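Local coordinates for protein short-chain dehydrogenase/reductase SDR (Vibrio parahaemolyticus, PDB 3GUY) that probably catalyses an NAD(P)(H)-dependent oxidation or reduction, as expected of its family, on a substrate that is not established, at residues 78-82 with 102-107; 118-123 with 164-168; 130-134 with 171-175. The protein carries 2 engineered substitutions. One frame throughout, in Å; residues are numbered along the deposited sequence.

All three contacts lie in one Rossmann-type domain: interaction 1 uses helix 93-118, interaction 2 the loop after it, and interaction 3 only the loop after strand 124-128 and strand 167-174. Interactions 1 and 3 lie where this family keeps its active site. Interaction 1 contains Asn103 and interaction 3 Ser130, which with Tyr143 and Lys147 probably correspond to the catalytic tetrad of classical SDR enzymes. The centres of interactions 1 and 3 are 14 Å apart and their nearest atoms about 7 Å. Interaction 2, centred 21 Å from interaction 1 and 24 Å from interaction 3, holds the beginning of strand 167-174, and interaction 3 its end.

Interaction 1 (78-82 with 102-107); sequences HSAGS and NNLSSA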
loop_
_atom_site.group_PDB
_atom_site.type_symbol
_atom_site.label_atom_id
_atom_site.label_comp_id
_atom_site.label_asym_id
_atom_site.label_seq_id
_atom_site.Cartn_x
_atom_site.Cartn_y
_atom_site.Cartn_z
ATOM N N HIS D 78 19.681 -11.505 -5.392
ATOM C CA HIS D 78 18.840 -12.069 -6.438
ATOM C C HIS D 78 18.406 -10.958 -7.379
ATOM O O HIS D 78 17.614 -10.105 -6.993
ATOM C CB HIS D 78 17.636 -12.806 -5.820
ATOM C CG HIS D 78 16.721 -13.442 -6.827
ATOM N ND1 HIS D 78 17.126 -14.456 -7.661
ATOM C CD2 HIS D 78 15.441 -13.158 -7.181
ATOM C CE1 HIS D 78 16.124 -14.808 -8.460
ATOM N NE2 HIS D 78 15.091 -14.027 -8.198
ATOM N N SER D 79 18.946 -10.967 -8.590
ATOM C CA SER D 79 18.621 -9.992 -9.629
ATOM C C SER D 79 18.077 -10.589 -10.939
ATOM O O SER D 79 17.881 -9.852 -11.923
ATOM C CB SER D 79 19.814 -9.067 -9.918
ATOM O OG SER D 79 20.748 -9.614 -10.865
ATOM N N ALA D 80 17.803 -11.893 -10.954
ATOM C CA ALA D 80 17.161 -12.562 -12.081
ATOM C C ALA D 80 15.700 -12.114 -12.352
ATOM O O ALA D 80 14.904 -11.948 -11.436
ATOM C CB ALA D 80 17.179 -14.096 -11.840
ATOM N N GLY D 81 15.340 -11.979 -13.613
ATOM C CA GLY D 81 13.997 -11.561 -13.964
ATOM C C GLY D 81 13.949 -11.167 -15.391
ATOM O O GLY D 81 14.982 -11.179 -16.086
ATOM N N SER D 82 12.756 -10.819 -15.842
ATOM C CA SER D 82 12.564 -10.428 -17.228
ATOM C C SER D 82 11.281 -9.635 -17.333
ATOM O O SER D 82 10.492 -9.620 -16.406
ATOM C CB SER D 82 12.547 -11.649 -18.139
ATOM O OG SER D 82 11.386 -12.466 -17.974
ATOM N N ASN D 102 10.344 -16.862 -14.931
ATOM C CA ASN D 102 11.583 -16.081 -14.778
ATOM C C ASN D 102 11.594 -15.129 -13.574
ATOM O O ASN D 102 12.682 -14.750 -13.100
ATOM C CB ASN D 102 11.876 -15.219 -15.989
ATOM C CG ASN D 102 12.149 -15.995 -17.266
ATOM O OD1 ASN D 102 12.321 -17.217 -17.262
ATOM N ND2 ASN D 102 12.123 -15.260 -18.407
ATOM N N ASN D 103 10.414 -14.667 -13.119
ATOM C CA ASN D 103 10.331 -13.693 -12.016
ATOM C C ASN D 103 9.846 -14.306 -10.705
ATOM O O ASN D 103 10.515 -14.219 -9.661
ATOM C CB ASN D 103 9.432 -12.519 -12.393
ATOM C CG ASN D 103 10.010 -11.688 -13.534
ATOM O OD1 ASN D 103 10.852 -10.806 -13.311
ATOM N ND2 ASN D 103 9.549 -11.949 -14.761
ATOM N N LEU D 104 8.698 -14.963 -10.752
ATOM C CA LEU D 104 8.084 -15.461 -9.530
ATOM C C LEU D 104 8.655 -16.825 -9.130
ATOM O O LEU D 104 9.016 -17.033 -7.981
ATOM C CB LEU D 104 6.540 -15.528 -9.675
ATOM C CG LEU D 104 5.753 -16.034 -8.441
ATOM C CD1 LEU D 104 6.177 -15.293 -7.160
ATOM C CD2 LEU D 104 4.171 -15.954 -8.718
ATOM N N SER D 105 8.700 -17.763 -10.061
ATOM C CA SER D 105 9.180 -19.099 -9.729
ATOM C C SER D 105 10.646 -18.994 -9.282
ATOM O O SER D 105 11.052 -19.593 -8.274
ATOM C CB SER D 105 9.049 -20.038 -10.932
ATOM O OG SER D 105 7.680 -20.244 -11.216
ATOM N N SER D 106 11.415 -18.204 -10.021
ATOM C CA SER D 106 12.852 -18.083 -9.775
ATOM C C SER D 106 13.068 -17.517 -8.390
ATOM O O SER D 106 13.876 -18.043 -7.632
ATOM C CB SER D 106 13.530 -17.229 -10.837
ATOM O OG SER D 106 13.284 -15.824 -10.678
ATOM N N ALA D 107 12.293 -16.475 -8.050
ATOM C CA ALA D 107 12.331 -15.860 -6.749
ATOM C C ALA D 107 11.931 -16.816 -5.627
ATOM O O ALA D 107 12.602 -16.848 -4.618
ATOM C CB ALA D 107 11.471 -14.571 -6.692
HETATM O O HOH W 1 12.754 -12.508 -9.323
#
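Asn102 meets Ser82 where the loop after strand 75-78 of the Rossmann fold runs beside helix 93-118; the family's Asn-Asn-Ala-Gly signature appears here as His78-Ser79-Ala80-Gly81. Asn102 ND2 donates to Ser82 OG at 2.9 Å along a nearly straight path (166°), with the hydroxyl in the amide plane. Ser82 OG can meet it because chi1 of 70° sets it between the serine's own backbone N and carbonyl carbon. Asn102 O receives a CA-H...O contact from Gly81 CA and, from above its carbonyl plane, a hydrogen bond from Ser106 OG at 2.7 Å.

Asn103, probably the asparagine of the catalytic tetrad, lies with Asn102 in a wider pi-type turn of the helix (102-105) and grips the Ser82 backbone with both ends of its amide. Its OD1 accepts from Ser82 N at 3.2 Å, while its ND2 donates to Ser82 O at 3.0 Å. These bonds fix the amide's orientation; ND2 also donates to Leu99 O, its strongest partner, and OD1 accepts from Lys147 NZ. Gly81, lacking a side chain, brings its CA to 3.3 Å from Asn103 OD1.

Farther along, Ser106 OG lies in plane at the edge of the His78 ring, 3.6 Å from NE2 but not bonded to it. Ala107, mainly through CA, approaches NE2 of the same ring obliquely; chi1 of -179° directs that ring toward the helix. One water joins loop and helix: it donates to Ala80 O and, at 2.8 Å, to Asn103 O, and lies 3.0 Å from His78 NE2.

Interaction 2 (118-123 with 164-168); sequences YKDQPV and KPMKI
Met166 packs against the loop of residues 118-123, which joins helix 93-118 to strand 124-128 in the Rossmann fold; the opposing residues 164-168 lead into the neighbouring parallel strand. A type I beta turn runs from Tyr118 to Gln121, and Pro122 centres an inverse gamma turn. Met166, Tyr118 and Val123 form the buried part. Met166 extends through chi1 and chi2, then bends at chi3 (-104°), which delivers CE to 3.8 Å from Tyr118 CB and 4.1 Å from Val123 CB; Leu114 and Val125 also touch this side chain. At the margin, the Pro165 ring still lies close against the turn's backbone, with its CG 3.3 Å from Asp120 O.

Toward solvent the fit slackens into partly exposed and exposed chains. Lys119 and Lys164 run side by side in the same direction, meeting through methylenes (CD of Lys119 to CE of Lys164, 4.1 Å), and Lys119 also packs on Gln89 of the second subunit. Asp120 OD1 touches Lys164 CD at 3.4 Å, yet stays 5.1 Å from Lys164 NZ, so no salt bridge forms. Just ahead of strand 124-128, Lys167 N donates to Val123 O at 3.2 Å with an angle of 162° at the hydrogen.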
loop_
_atom_site.group_PDB
_atom_site.type_symbol
_atom_site.label_atom_id
_atom_site.label_comp_id
_atom_site.label_asym_id
_atom_site.label_seq_id
_atom_site.Cartn_x
_atom_site.Cartn_y
_atom_site.Cartn_z
ATOM N N TYR D 118 20.053 -21.630 5.211
ATOM C CA TYR D 118 20.830 -20.572 5.871
ATOM C C TYR D 118 20.038 -19.650 6.766
ATOM O O TYR D 118 20.512 -18.569 7.087
ATOM C CB TYR D 118 21.539 -19.706 4.826
ATOM C CG TYR D 118 22.265 -20.469 3.762
ATOM C CD1 TYR D 118 23.133 -21.531 4.085
ATOM C CD2 TYR D 118 22.116 -20.116 2.422
ATOM C CE1 TYR D 118 23.806 -22.221 3.081
ATOM C CE2 TYR D 118 22.754 -20.793 1.432
ATOM C CZ TYR D 118 23.608 -21.845 1.752
ATOM O OH TYR D 118 24.229 -22.484 0.720
ATOM N N LYS D 119 18.852 -20.038 7.186
ATOM C CA LYS D 119 18.043 -19.119 7.994
ATOM C C LYS D 119 18.693 -18.758 9.326
ATOM O O LYS D 119 18.471 -17.669 9.841
ATOM C CB LYS D 119 16.610 -19.625 8.206
ATOM C CG LYS D 119 16.489 -20.965 8.855
ATOM C CD LYS D 119 15.051 -21.313 9.196
ATOM C CE LYS D 119 14.899 -22.760 9.692
ATOM N NZ LYS D 119 15.241 -23.781 8.662
ATOM N N ASP D 120 19.469 -19.676 9.904
ATOM C CA ASP D 120 20.115 -19.448 11.207
ATOM C C ASP D 120 21.560 -18.902 11.040
ATOM O O ASP D 120 22.303 -18.787 12.018
ATOM C CB ASP D 120 20.110 -20.744 12.031
ATOM C CG ASP D 120 18.726 -21.098 12.601
ATOM O OD1 ASP D 120 17.820 -20.227 12.648
ATOM O OD2 ASP D 120 18.539 -22.262 13.040
ATOM N N GLN D 121 21.934 -18.565 9.798
ATOM C CA GLN D 121 23.228 -17.954 9.454
ATOM C C GLN D 121 23.037 -16.455 9.164
ATOM O O GLN D 121 22.010 -16.057 8.641
ATOM C CB GLN D 121 23.813 -18.592 8.191
ATOM C CG GLN D 121 24.084 -20.095 8.271
ATOM C CD GLN D 121 25.252 -20.447 9.185
ATOM O OE1 GLN D 121 26.156 -19.638 9.427
ATOM N NE2 GLN D 121 25.232 -21.671 9.699
ATOM N N PRO D 122 24.033 -15.623 9.490
ATOM C CA PRO D 122 23.898 -14.182 9.193
ATOM C C PRO D 122 24.105 -13.923 7.687
ATOM O O PRO D 122 25.174 -13.552 7.254
ATOM C CB PRO D 122 24.991 -13.545 10.057
ATOM C CG PRO D 122 26.100 -14.620 10.082
ATOM C CD PRO D 122 25.370 -15.971 10.020
ATOM N N VAL D 123 23.089 -14.187 6.890
ATOM C CA VAL D 123 23.184 -13.956 5.451
ATOM C C VAL D 123 22.298 -12.740 5.138
ATOM O O VAL D 123 21.308 -12.527 5.793
ATOM C CB VAL D 123 22.747 -15.199 4.631
ATOM C CG1 VAL D 123 22.857 -14.929 3.107
ATOM C CG2 VAL D 123 23.594 -16.385 4.984
ATOM N N LYS D 164 15.815 -14.146 13.600
ATOM C CA LYS D 164 16.837 -14.948 12.970
ATOM C C LYS D 164 17.845 -13.997 12.442
ATOM O O LYS D 164 17.546 -12.817 12.323
ATOM C CB LYS D 164 16.240 -15.830 11.865
ATOM C CG LYS D 164 15.264 -16.801 12.461
ATOM C CD LYS D 164 15.263 -18.163 11.780
ATOM C CE LYS D 164 14.397 -19.135 12.567
ATOM N NZ LYS D 164 13.019 -18.627 12.721
ATOM N N PRO D 165 19.059 -14.483 12.190
ATOM C CA PRO D 165 20.119 -13.629 11.716
ATOM C C PRO D 165 20.047 -13.326 10.231
ATOM O O PRO D 165 20.652 -12.355 9.784
ATOM C CB PRO D 165 21.377 -14.431 12.017
ATOM C CG PRO D 165 20.943 -15.831 12.038
ATOM C CD PRO D 165 19.522 -15.860 12.459
ATOM N N MET D 166 19.376 -14.184 9.462
ATOM C CA MET D 166 19.176 -13.907 8.041
ATOM C C MET D 166 18.198 -12.705 7.948
ATOM O O MET D 166 17.248 -12.624 8.678
ATOM C CB MET D 166 18.607 -15.140 7.308
ATOM C CG MET D 166 18.313 -14.932 5.797
ATOM S SD MET D 166 17.625 -16.414 4.935
ATOM C CE MET D 166 19.021 -16.931 4.097
ATOM N N LYS D 167 18.486 -11.822 7.012
ATOM C CA LYS D 167 17.699 -10.623 6.762
ATOM C C LYS D 167 17.404 -10.518 5.281
ATOM O O LYS D 167 18.208 -10.912 4.473
ATOM C CB LYS D 167 18.546 -9.403 7.138
ATOM C CG LYS D 167 18.294 -8.920 8.525
ATOM C CD LYS D 167 19.401 -8.007 9.044
ATOM C CE LYS D 167 20.165 -7.221 7.978
ATOM N NZ LYS D 167 21.623 -7.524 8.127
ATOM N N ILE D 168 16.263 -9.941 4.931
ATOM C CA ILE D 168 15.995 -9.675 3.524
ATOM C C ILE D 168 16.000 -8.149 3.256
ATOM O O ILE D 168 15.347 -7.388 3.945
ATOM C CB ILE D 168 14.641 -10.288 3.079
ATOM C CG1 ILE D 168 14.665 -11.814 3.169
ATOM C CG2 ILE D 168 14.339 -9.919 1.637
ATOM C CD1 ILE D 168 13.268 -12.454 2.998
#

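Interaction 3 (130-134 with 171-175); sequences STAAQ and VYPGG
Thr131 and Pro173 connect the loop after strand 124-128 to the end of strand 167-174, adjacent strands of the Rossmann-fold sheet; Pro173-Gly174 matches the Pro-Gly motif that borders the cofactor pocket in related SDRs. Among backbone bonds, one crosses the contact: Thr131 N donates to Pro173 O at 2.9 Å. The same oxygen receives a CA-H...O contact from Ser130 CA at 3.3 Å, so it is met by two consecutive residues. Within the loop, Ser130 OG accepts from Ala132 N at 2.8 Å in an ST turn that opens the 3-10 segment 131-133. Thr131 OG1 is weakly bonded to Lys137 NZ. Ser130, probably the catalytic serine, also packs on Tyr143, whereas its own N is buried without a partner in the model.

Apolar and van der Waals contacts are gathered around two places. Thr131 CG2 rests on the carbonyl of Tyr172, and Thr131 OG1 lies 3.6 Å from Gly174 CA, which has no side chain in the way. Ala133 CB reaches the edge of the Tyr172 ring at CE1, 3.8 Å off, and Ser130 O occupies the same rim near CD1.

Stacking pairs the Gln134 amide with the Tyr172 ring. The amide lies over a face, the planes 13° apart, while Gln134 CG makes a CH-pi contact 4.2 Å from the ring centroid. Gln134 OE1 sits over the ring centre, 3.5 Å from Tyr172 CZ.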
loop_
_atom_site.group_PDB
_atom_site.type_symbol
_atom_site.label_atom_id
_atom_site.label_comp_id
_atom_site.label_asym_id
_atom_site.label_seq_id
_atom_site.Cartn_x
_atom_site.Cartn_y
_atom_site.Cartn_z
ATOM N N SER D 130 11.352 -4.224 -8.557
ATOM C CA SER D 130 11.150 -3.174 -9.543
ATOM C C SER D 130 10.170 -2.233 -8.883
ATOM O O SER D 130 9.463 -2.625 -7.914
ATOM C CB SER D 130 10.540 -3.740 -10.834
ATOM O OG SER D 130 9.774 -2.748 -11.502
ATOM N N THR D 131 10.144 -0.984 -9.349
ATOM C CA THR D 131 9.096 -0.045 -8.916
ATOM C C THR D 131 7.706 -0.566 -9.288
ATOM O O THR D 131 6.738 -0.227 -8.604
ATOM C CB THR D 131 9.321 1.371 -9.423
ATOM O OG1 THR D 131 9.470 1.370 -10.845
ATOM C CG2 THR D 131 10.620 1.927 -8.780
ATOM N N ALA D 132 7.630 -1.449 -10.281
ATOM C CA ALA D 132 6.358 -2.112 -10.659
ATOM C C ALA D 132 5.761 -2.990 -9.525
ATOM O O ALA D 132 4.614 -3.393 -9.606
ATOM C CB ALA D 132 6.538 -2.936 -11.934
ATOM N N ALA D 133 6.557 -3.318 -8.502
ATOM C CA ALA D 133 6.119 -4.070 -7.326
ATOM C C ALA D 133 5.284 -3.235 -6.388
ATOM O O ALA D 133 4.577 -3.752 -5.558
ATOM C CB ALA D 133 7.388 -4.667 -6.546
ATOM N N GLN D 134 5.346 -1.924 -6.531
ATOM C CA GLN D 134 4.740 -1.021 -5.573
ATOM C C GLN D 134 3.581 -0.179 -6.115
ATOM O O GLN D 134 2.988 0.521 -5.358
ATOM C CB GLN D 134 5.845 -0.098 -5.017
ATOM C CG GLN D 134 6.884 -0.951 -4.258
ATOM C CD GLN D 134 7.804 -0.169 -3.426
ATOM O OE1 GLN D 134 8.023 -0.512 -2.279
ATOM N NE2 GLN D 134 8.402 0.875 -4.004
ATOM N N VAL D 171 15.004 -4.135 -2.803
ATOM C CA VAL D 171 15.495 -3.102 -3.687
ATOM C C VAL D 171 14.514 -2.979 -4.842
ATOM O O VAL D 171 14.118 -4.007 -5.414
ATOM C CB VAL D 171 16.881 -3.485 -4.270
ATOM C CG1 VAL D 171 17.400 -2.356 -5.115
ATOM C CG2 VAL D 171 17.871 -3.929 -3.120
ATOM N N TYR D 172 14.137 -1.731 -5.166
ATOM C CA TYR D 172 13.133 -1.422 -6.187
ATOM C C TYR D 172 13.677 -0.423 -7.183
ATOM O O TYR D 172 13.589 0.790 -6.959
ATOM C CB TYR D 172 11.848 -0.849 -5.573
ATOM C CG TYR D 172 11.229 -1.697 -4.482
ATOM C CD1 TYR D 172 10.322 -2.711 -4.778
ATOM C CD2 TYR D 172 11.589 -1.520 -3.162
ATOM C CE1 TYR D 172 9.752 -3.491 -3.780
ATOM C CE2 TYR D 172 11.021 -2.321 -2.128
ATOM C CZ TYR D 172 10.091 -3.283 -2.455
ATOM O OH TYR D 172 9.582 -4.067 -1.446
ATOM N N PRO D 173 14.296 -0.914 -8.261
ATOM C CA PRO D 173 14.749 -0.009 -9.285
ATOM C C PRO D 173 13.644 0.379 -10.242
ATOM O O PRO D 173 12.759 -0.438 -10.555
ATOM C CB PRO D 173 15.811 -0.800 -10.037
ATOM C CG PRO D 173 15.801 -2.148 -9.494
ATOM C CD PRO D 173 14.896 -2.257 -8.357
ATOM N N GLY D 174 13.746 1.594 -10.767
ATOM C CA GLY D 174 12.827 2.053 -11.815
ATOM C C GLY D 174 13.611 2.842 -12.832
ATOM O O GLY D 174 14.566 3.526 -12.485
ATOM N N GLY D 175 13.174 2.785 -14.080
ATOM C CA GLY D 175 13.795 3.567 -15.154
ATOM C C GLY D 175 15.072 2.952 -15.714
ATOM O O GLY D 175 15.920 3.655 -16.268
#